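Local coordinates for BamaA.19900.a (Balamuthia mandrillaris, PDB 6VZZ), which probably catalyses the phosphorylation of glucose at the expense of ATP, acting as a glucokinase of the actin-like ATPase clan, and binds beta-D-glucopyranose, at residues 23-28 with 52-57; 96-101 with 383-388; 152-157 with 161-166. All blocks are in the same frame, centred on the assembly; numbering follows the deposited sequence.

Contact 1 (23-28 with 52-57)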
loop_
_atom_site.group_PDB
_atom_site.type_symbol
_atom_site.label_atom_id
_atom_site.label_comp_id
_atom_site.label_asym_id
_atom_site.label_seq_id
_atom_site.Cartn_x
_atom_site.Cartn_y
_atom_site.Cartn_z
ATOM N N LYS A 23 9.600 -22.324 38.207
ATOM C CA LYS A 23 10.452 -23.132 39.076
ATOM C C LYS A 23 11.131 -24.238 38.282
ATOM O O LYS A 23 12.312 -24.528 38.498
ATOM C CB LYS A 23 9.649 -23.727 40.234
ATOM C CG LYS A 23 9.047 -22.705 41.188
ATOM C CD LYS A 23 8.488 -23.368 42.448
ATOM C CE LYS A 23 7.570 -22.414 43.206
ATOM N NZ LYS A 23 7.457 -22.793 44.636
ATOM N N GLN A 24 10.406 -24.858 37.349
ATOM C CA GLN A 24 11.019 -25.884 36.512
ATOM C C GLN A 24 12.099 -25.292 35.613
ATOM O O GLN A 24 13.133 -25.923 35.375
ATOM C CB GLN A 24 9.947 -26.596 35.678
ATOM C CG GLN A 24 8.988 -27.491 36.480
ATOM C CD GLN A 24 7.856 -28.078 35.630
ATOM O OE1 GLN A 24 7.193 -27.369 34.862
ATOM N NE2 GLN A 24 7.632 -29.381 35.770
ATOM N N TRP A 25 11.889 -24.068 35.121
ATOM C CA TRP A 25 12.828 -23.468 34.177
ATOM C C TRP A 25 14.181 -23.191 34.814
ATOM O O TRP A 25 15.227 -23.435 34.198
ATOM C CB TRP A 25 12.255 -22.165 33.622
ATOM C CG TRP A 25 11.286 -22.344 32.506
ATOM C CD1 TRP A 25 10.688 -23.506 32.113
ATOM C CD2 TRP A 25 10.810 -21.326 31.623
ATOM N NE1 TRP A 25 9.862 -23.273 31.040
ATOM C CE2 TRP A 25 9.915 -21.942 30.719
ATOM C CE3 TRP A 25 11.048 -19.950 31.509
ATOM C CZ2 TRP A 25 9.255 -21.233 29.715
ATOM C CZ3 TRP A 25 10.395 -19.246 30.513
ATOM C CH2 TRP A 25 9.508 -19.890 29.626
ATOM N N ARG A 26 14.183 -22.674 36.044
ATOM C CA ARG A 26 15.381 -22.076 36.615
ATOM C C ARG A 26 16.434 -23.092 37.050
ATOM O O ARG A 26 17.558 -22.682 37.363
ATOM C CB ARG A 26 14.994 -21.202 37.798
ATOM C CG ARG A 26 14.450 -21.977 38.964
ATOM C CD ARG A 26 13.849 -21.033 39.954
ATOM N NE ARG A 26 13.506 -21.677 41.209
ATOM C CZ ARG A 26 12.562 -21.231 42.028
ATOM N NH1 ARG A 26 11.869 -20.149 41.697
ATOM N NH2 ARG A 26 12.307 -21.875 43.164
ATOM N N VAL A 27 16.117 -24.393 37.090
ATOM C CA VAL A 27 17.164 -25.369 37.389
ATOM C C VAL A 27 18.253 -25.313 36.330
ATOM O O VAL A 27 19.419 -25.620 36.609
ATOM C CB VAL A 27 16.589 -26.797 37.518
ATOM C CG1 VAL A 27 15.608 -26.889 38.691
ATOM C CG2 VAL A 27 15.938 -27.238 36.204
ATOM N N ALA A 28 17.903 -24.907 35.107
ATOM C CA ALA A 28 18.864 -24.869 34.014
ATOM C C ALA A 28 19.884 -23.748 34.159
ATOM O O ALA A 28 20.882 -23.749 33.430
ATOM C CB ALA A 28 18.127 -24.729 32.682
ATOM N N LEU A 52 6.942 -15.197 28.051
ATOM C CA LEU A 52 8.326 -15.633 28.044
ATOM C C LEU A 52 8.450 -16.916 27.236
ATOM O O LEU A 52 7.516 -17.722 27.167
ATOM C CB LEU A 52 8.844 -15.881 29.456
ATOM C CG LEU A 52 8.537 -14.836 30.518
ATOM C CD1 LEU A 52 9.025 -15.341 31.867
ATOM C CD2 LEU A 52 9.161 -13.485 30.175
ATOM N N ALA A 53 9.615 -17.097 26.623
ATOM C CA ALA A 53 9.940 -18.351 25.962
ATOM C C ALA A 53 11.439 -18.588 26.084
ATOM O O ALA A 53 12.234 -17.653 25.955
ATOM C CB ALA A 53 9.511 -18.351 24.490
ATOM N N ARG A 54 11.814 -19.833 26.362
ATOM C CA ARG A 54 13.223 -20.170 26.439
ATOM C C ARG A 54 13.802 -20.306 25.036
ATOM O O ARG A 54 13.081 -20.334 24.038
ATOM C CB ARG A 54 13.429 -21.461 27.234
ATOM C CG ARG A 54 13.003 -21.379 28.689
ATOM C CD ARG A 54 12.980 -22.752 29.323
ATOM N NE ARG A 54 12.000 -23.611 28.675
ATOM C CZ ARG A 54 11.870 -24.913 28.907
ATOM N NH1 ARG A 54 12.667 -25.514 29.780
ATOM N NH2 ARG A 54 10.944 -25.615 28.255
ATOM N N ALA A 55 15.129 -20.403 24.972
ATOM C CA ALA A 55 15.810 -20.534 23.687
ATOM C C ALA A 55 15.302 -21.732 22.892
ATOM O O ALA A 55 15.200 -21.667 21.662
ATOM C CB ALA A 55 17.317 -20.648 23.911
ATOM N N GLU A 56 14.970 -22.831 23.571
ATOM C CA GLU A 56 14.579 -24.065 22.894
ATOM C C GLU A 56 13.075 -24.197 22.668
ATOM O O GLU A 56 12.658 -25.063 21.894
ATOM C CB GLU A 56 15.077 -25.288 23.675
ATOM C CG GLU A 56 14.415 -25.485 25.026
ATOM C CD GLU A 56 15.184 -24.834 26.165
ATOM O OE1 GLU A 56 15.763 -23.736 25.964
ATOM O OE2 GLU A 56 15.211 -25.429 27.267
ATOM N N ASP A 57 12.256 -23.383 23.327
ATOM C CA ASP A 57 10.822 -23.332 23.050
ATOM C C ASP A 57 10.622 -22.628 21.716
ATOM O O ASP A 57 10.642 -21.398 21.640
ATOM C CB ASP A 57 10.080 -22.589 24.157
ATOM C CG ASP A 57 10.273 -23.211 25.516
ATOM O OD1 ASP A 57 10.497 -24.443 25.599
ATOM O OD2 ASP A 57 10.193 -22.454 26.507
#

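Contact 2 (96-101 with 383-388)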
loop_
_atom_site.group_PDB
_atom_site.type_symbol
_atom_site.label_atom_id
_atom_site.label_comp_id
_atom_site.label_asym_id
_atom_site.label_seq_id
_atom_site.Cartn_x
_atom_site.Cartn_y
_atom_site.Cartn_z
ATOM N N GLY A 96 16.759 -11.175 25.846
ATOM C CA GLY A 96 16.259 -10.430 24.713
ATOM C C GLY A 96 14.782 -10.132 24.862
ATOM O O GLY A 96 14.063 -10.877 25.536
ATOM N N ALA A 97 14.312 -9.045 24.251
ATOM C CA ALA A 97 12.917 -8.666 24.393
ATOM C C ALA A 97 12.449 -7.984 23.120
ATOM O O ALA A 97 13.229 -7.331 22.420
ATOM C CB ALA A 97 12.698 -7.752 25.601
ATOM N N CYS A 98 11.169 -8.162 22.814
ATOM C CA CYS A 98 10.531 -7.456 21.714
ATOM C C CYS A 98 9.115 -7.088 22.124
ATOM O O CYS A 98 8.371 -7.939 22.622
ATOM C CB CYS A 98 10.499 -8.296 20.443
ATOM S SG CYS A 98 9.537 -7.516 19.129
ATOM N N LEU A 99 8.754 -5.822 21.924
ATOM C CA LEU A 99 7.416 -5.319 22.213
ATOM C C LEU A 99 6.721 -4.987 20.900
ATOM O O LEU A 99 7.181 -4.114 20.155
ATOM C CB LEU A 99 7.476 -4.087 23.109
ATOM C CG LEU A 99 8.215 -4.283 24.429
ATOM C CD1 LEU A 99 9.603 -3.717 24.324
ATOM C CD2 LEU A 99 7.449 -3.641 25.571
ATOM N N ALA A 100 5.629 -5.693 20.612
ATOM C CA ALA A 100 4.812 -5.436 19.432
ATOM C C ALA A 100 3.634 -4.579 19.872
ATOM O O ALA A 100 2.736 -5.060 20.576
ATOM C CB ALA A 100 4.346 -6.739 18.784
ATOM N N GLY A 101 3.645 -3.308 19.471
ATOM C CA GLY A 101 2.654 -2.363 19.947
ATOM C C GLY A 101 1.754 -1.806 18.866
ATOM O O GLY A 101 2.131 -1.751 17.695
ATOM N N HIS A 383 3.939 -14.647 19.335
ATOM C CA HIS A 383 4.854 -15.502 18.586
ATOM C C HIS A 383 5.819 -14.663 17.763
ATOM O O HIS A 383 7.031 -14.910 17.766
ATOM C CB HIS A 383 4.080 -16.465 17.680
ATOM C CG HIS A 383 3.524 -17.659 18.390
ATOM N ND1 HIS A 383 2.203 -17.750 18.774
ATOM C CD2 HIS A 383 4.106 -18.818 18.776
ATOM C CE1 HIS A 383 1.995 -18.912 19.367
ATOM N NE2 HIS A 383 3.135 -19.578 19.384
ATOM N N GLY A 384 5.295 -13.655 17.058
ATOM C CA GLY A 384 6.144 -12.800 16.246
ATOM C C GLY A 384 7.156 -12.039 17.079
ATOM O O GLY A 384 8.351 -12.021 16.768
ATOM N N ALA A 385 6.692 -11.422 18.169
ATOM C CA ALA A 385 7.608 -10.695 19.039
ATOM C C ALA A 385 8.695 -11.610 19.577
ATOM O O ALA A 385 9.859 -11.204 19.685
ATOM C CB ALA A 385 6.845 -10.036 20.187
ATOM N N LEU A 386 8.340 -12.854 19.914
ATOM C CA LEU A 386 9.340 -13.774 20.445
ATOM C C LEU A 386 10.302 -14.244 19.362
ATOM O O LEU A 386 11.458 -14.553 19.655
ATOM C CB LEU A 386 8.662 -14.961 21.124
ATOM C CG LEU A 386 8.097 -14.664 22.511
ATOM C CD1 LEU A 386 7.224 -15.801 23.002
ATOM C CD2 LEU A 386 9.221 -14.406 23.501
ATOM N N TYR A 387 9.856 -14.286 18.109
ATOM C CA TYR A 387 10.779 -14.568 17.020
ATOM C C TYR A 387 11.811 -13.451 16.873
ATOM O O TYR A 387 13.014 -13.717 16.758
ATOM C CB TYR A 387 9.991 -14.776 15.729
ATOM C CG TYR A 387 10.838 -14.830 14.487
ATOM C CD1 TYR A 387 11.550 -15.977 14.158
ATOM C CD2 TYR A 387 10.917 -13.735 13.631
ATOM C CE1 TYR A 387 12.330 -16.028 13.014
ATOM C CE2 TYR A 387 11.690 -13.774 12.487
ATOM C CZ TYR A 387 12.394 -14.922 12.184
ATOM O OH TYR A 387 13.164 -14.959 11.049
ATOM N N VAL A 388 11.365 -12.194 16.910
ATOM C CA VAL A 388 12.284 -11.063 16.805
ATOM C C VAL A 388 13.214 -10.987 18.015
ATOM O O VAL A 388 14.410 -10.700 17.877
ATOM C CB VAL A 388 11.494 -9.756 16.638
ATOM C CG1 VAL A 388 12.456 -8.578 16.642
ATOM C CG2 VAL A 388 10.646 -9.798 15.368
#

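Contact 3 (152-157 with 161-166)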
loop_
_atom_site.group_PDB
_atom_site.type_symbol
_atom_site.label_atom_id
_atom_site.label_comp_id
_atom_site.label_asym_id
_atom_site.label_seq_id
_atom_site.Cartn_x
_atom_site.Cartn_y
_atom_site.Cartn_z
ATOM N N TYR A 152 5.301 -11.870 11.461
ATOM C CA TYR A 152 6.387 -12.764 11.852
ATOM C C TYR A 152 5.839 -14.045 12.461
ATOM O O TYR A 152 6.374 -15.136 12.222
ATOM C CB TYR A 152 7.338 -12.067 12.823
ATOM C CG TYR A 152 8.223 -11.048 12.158
ATOM C CD1 TYR A 152 9.214 -11.443 11.260
ATOM C CD2 TYR A 152 8.071 -9.693 12.417
ATOM C CE1 TYR A 152 10.034 -10.511 10.645
ATOM C CE2 TYR A 152 8.875 -8.752 11.798
ATOM C CZ TYR A 152 9.854 -9.168 10.918
ATOM O OH TYR A 152 10.656 -8.236 10.309
ATOM N N GLY A 153 4.754 -13.936 13.227
ATOM C CA GLY A 153 4.103 -15.131 13.728
ATOM C C GLY A 153 3.583 -16.012 12.610
ATOM O O GLY A 153 3.785 -17.231 12.617
ATOM N N VAL A 154 2.897 -15.402 11.636
ATOM C CA VAL A 154 2.382 -16.150 10.492
ATOM C C VAL A 154 3.526 -16.800 9.733
ATOM O O VAL A 154 3.496 -18.002 9.440
ATOM C CB VAL A 154 1.557 -15.236 9.571
ATOM C CG1 VAL A 154 1.222 -15.965 8.285
ATOM C CG2 VAL A 154 0.300 -14.771 10.268
ATOM N N SER A 155 4.557 -16.010 9.408
ATOM C CA SER A 155 5.689 -16.534 8.655
ATOM C C SER A 155 6.360 -17.676 9.404
ATOM O O SER A 155 6.737 -18.692 8.806
ATOM C CB SER A 155 6.688 -15.416 8.370
ATOM O OG SER A 155 7.856 -15.922 7.732
ATOM N N SER A 156 6.504 -17.527 10.720
ATOM C CA SER A 156 7.078 -18.590 11.535
ATOM C C SER A 156 6.251 -19.870 11.443
ATOM O O SER A 156 6.802 -20.966 11.287
ATOM C CB SER A 156 7.189 -18.108 12.979
ATOM O OG SER A 156 7.505 -19.183 13.831
ATOM N N MET A 157 4.924 -19.751 11.513
ATOM C CA MET A 157 4.084 -20.941 11.454
ATOM C C MET A 157 4.027 -21.519 10.050
ATOM O O MET A 157 3.899 -22.739 9.889
ATOM C CB MET A 157 2.681 -20.620 11.951
ATOM C CG MET A 157 2.656 -20.226 13.394
ATOM S SD MET A 157 1.033 -20.436 14.104
ATOM C CE MET A 157 1.450 -20.249 15.844
ATOM N N ASP A 161 5.091 -25.435 8.692
ATOM C CA ASP A 161 3.934 -26.108 8.095
ATOM C C ASP A 161 2.802 -26.298 9.109
ATOM O O ASP A 161 2.188 -27.363 9.207
ATOM C CB ASP A 161 4.348 -27.442 7.470
ATOM C CG ASP A 161 4.735 -27.306 6.003
ATOM O OD1 ASP A 161 4.041 -26.563 5.275
ATOM O OD2 ASP A 161 5.725 -27.947 5.569
ATOM N N ALA A 162 2.513 -25.230 9.855
ATOM C CA ALA A 162 1.560 -25.285 10.955
ATOM C C ALA A 162 0.421 -24.282 10.842
ATOM O O ALA A 162 -0.406 -24.211 11.760
ATOM C CB ALA A 162 2.282 -25.070 12.292
ATOM N N LEU A 163 0.345 -23.506 9.756
ATOM C CA LEU A 163 -0.720 -22.514 9.645
ATOM C C LEU A 163 -2.094 -23.164 9.633
ATOM O O LEU A 163 -3.076 -22.532 10.040
ATOM C CB LEU A 163 -0.543 -21.668 8.386
ATOM C CG LEU A 163 0.265 -20.380 8.470
ATOM C CD1 LEU A 163 0.317 -19.746 7.104
ATOM C CD2 LEU A 163 -0.344 -19.419 9.477
ATOM N N ASP A 164 -2.192 -24.416 9.174
ATOM C CA ASP A 164 -3.489 -25.081 9.116
ATOM C C ASP A 164 -4.038 -25.408 10.497
ATOM O O ASP A 164 -5.202 -25.810 10.606
ATOM C CB ASP A 164 -3.395 -26.356 8.269
ATOM C CG ASP A 164 -2.503 -27.418 8.901
ATOM O OD1 ASP A 164 -1.480 -27.064 9.543
ATOM O OD2 ASP A 164 -2.830 -28.616 8.757
ATOM N N GLN A 165 -3.236 -25.234 11.547
ATOM C CA GLN A 165 -3.702 -25.442 12.910
ATOM C C GLN A 165 -4.541 -24.283 13.431
ATOM O O GLN A 165 -5.254 -24.449 14.426
ATOM C CB GLN A 165 -2.508 -25.674 13.842
ATOM C CG GLN A 165 -1.773 -26.990 13.596
ATOM C CD GLN A 165 -0.526 -27.135 14.453
ATOM O OE1 GLN A 165 -0.220 -26.270 15.280
ATOM N NE2 GLN A 165 0.204 -28.230 14.257
ATOM N N CYS A 166 -4.488 -23.114 12.787
ATOM C CA CYS A 166 -5.306 -22.005 13.257
ATOM C C CYS A 166 -5.868 -21.126 12.142
ATOM O O CYS A 166 -6.502 -20.112 12.449
ATOM C CB CYS A 166 -4.513 -21.146 14.241
ATOM S SG CYS A 166 -2.943 -20.574 13.591
#

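Contact 1 (23-28 with 52-57)
A guanidinium-on-indole stack between Arg54 and Trp25 ties the N-terminal helix 16-25 to strand 47-54, which lies between 62-68 and 37-43 in the five-stranded mixed sheet. Arg54 runs its chain across one face of the indole and bends about its CG-CD bond (chi3 -63°), which lays the guanidinium flat on the ring, the planes 8° apart and the centres 3.9 Å. Arg54 CD sits over the five-membered ring, 3.4 Å from its centroid, a CH-pi contact. Trp25 NE1 and Arg54 NE are both donors, so their proximity belongs to the stack and is no hydrogen bond. Arg54 grips Asp57 side-on: Arg54 NE meets Asp57 OD2 in the guanidinium plane at 3.1 Å, nearly straight, and Arg54 NH2 meets Asp57 OD1 at 2.9 Å, tilted from that plane. The backbone N of Arg54 also donates to Asp57 OD2, so OD2 accepts two N-H groups from the same face of the carboxylate. Glu56 OE2 lies over the guanidinium face opposite Trp25, adding charge attraction alone. This acidic surrounding probably steadies the arginine's positive charge. The six-membered ring, with Arg54 CG over it, also meets Leu52, whose CB lies 3.9 Å from Trp25 CZ3.

Contact 2 (96-101 with 383-388)
Cys98, on strand 96-101, points its side chain at Ala385 and Val388 of the C-terminal helix 380-389. Its CB faces the backbone of the helix, with Ala385 O at 3.1 Å. From there SG, anti to the backbone N (chi1 173°), lies against two helix residues one turn apart. On one it lies 3.7 Å from Ala385 CA and 3.8 Å from Ala385 CB; on the other it meets the branch point of the valine, Val388 CB, at 3.9 Å, with CG1 of Val388 close behind. Ala385 CB in turn packs on the strand backbone, 3.6 Å from Cys98 O, and approaches the methyl of Ala100 at 4.4 Å between the two CB atoms. With such small groups facing each other, the axes of segments 383-388 and 96-101 approach to 6.8 Å, their directions 143° apart. This is helix-on-sheet packing: the strand lies between 37-43 and 141-145, and Ile144 of the latter also touches Cys98 and Ala100. No hydrogen bond crosses the interface; the helix is held to the sheet by van der Waals contact of small apolar groups with one another and with backbone carbonyls, so the fit depends on shape rather than charge.

Contact 3 (152-157 with 161-166)
Met157 and Leu163 bring their side chains together just where helix 146-159 ends and the chain doubles back toward strand 167-171. Leu163 sends its CD2 branch in between two helix residues one turn apart: it lies 4.1 Å from Met157 CB and 4.0 Å from Val154 CG1. The leucine and valine chains run at an angle to each other, and the second leucine methyl, CD1, also lies alongside Val154 CG1, so the valine branch meets the fork of the leucine with both methyls. Met157 leaves the helix with CG beside the backbone N (chi1 -64°) and continues as an extended chain, which carries its sulfur past Leu163 to Cys166; SD and SG of these two residues are 4.0 Å apart, in plain van der Waals contact. The turn that allows this is a Schellman motif. Asp161, with positive phi, is its C-prime residue, and the chain reverses so that Ala162 N donates to Met157 O at 2.9 Å, with an N-H...O angle of 161°. Asp161 N pairs with Asn158 O and, though close to Met157 O, is not bonded to it. The apolar contact that commonly accompanies this motif is present too, between Met157 CB and Ala162 CB at 4.5 Å. Past the turn, residues 163-165 form a short 3-10 segment; Leu163 at its start and Cys166 just after it face the helix. Leu181 covers Val154 and Leu163 from a further loop, while the methionine side chain is also touched by Leu380 and His383 of helix 380-389.

Overall arrangement
Helix 380-389 links the three sites. Leu386 CD1 packs on Ala53 CB of contact 1 at 3.7 Å, while Gly384, Tyr387 and Val388 pack on Tyr152 of contact 3, closest at Tyr387 CE2 to Tyr152 CD1, 3.6 Å. Contact 2 lies about 17 Å from contact 1 and about 16 Å from contact 3, centre to centre; the nearest atoms of contacts 1 and 3 are about 9 Å apart. Contacts 1 and 2 reach the same five-stranded sheet. Strand 96-101 leads to Ala102 and Gly103 of the glucose pocket, with the side chain of Ala100 about 9 Å from a bound sugar. Helix 146-159 begins at pocket residue Asp146; the Val154 side chain is about 14 Å from a bound glucose.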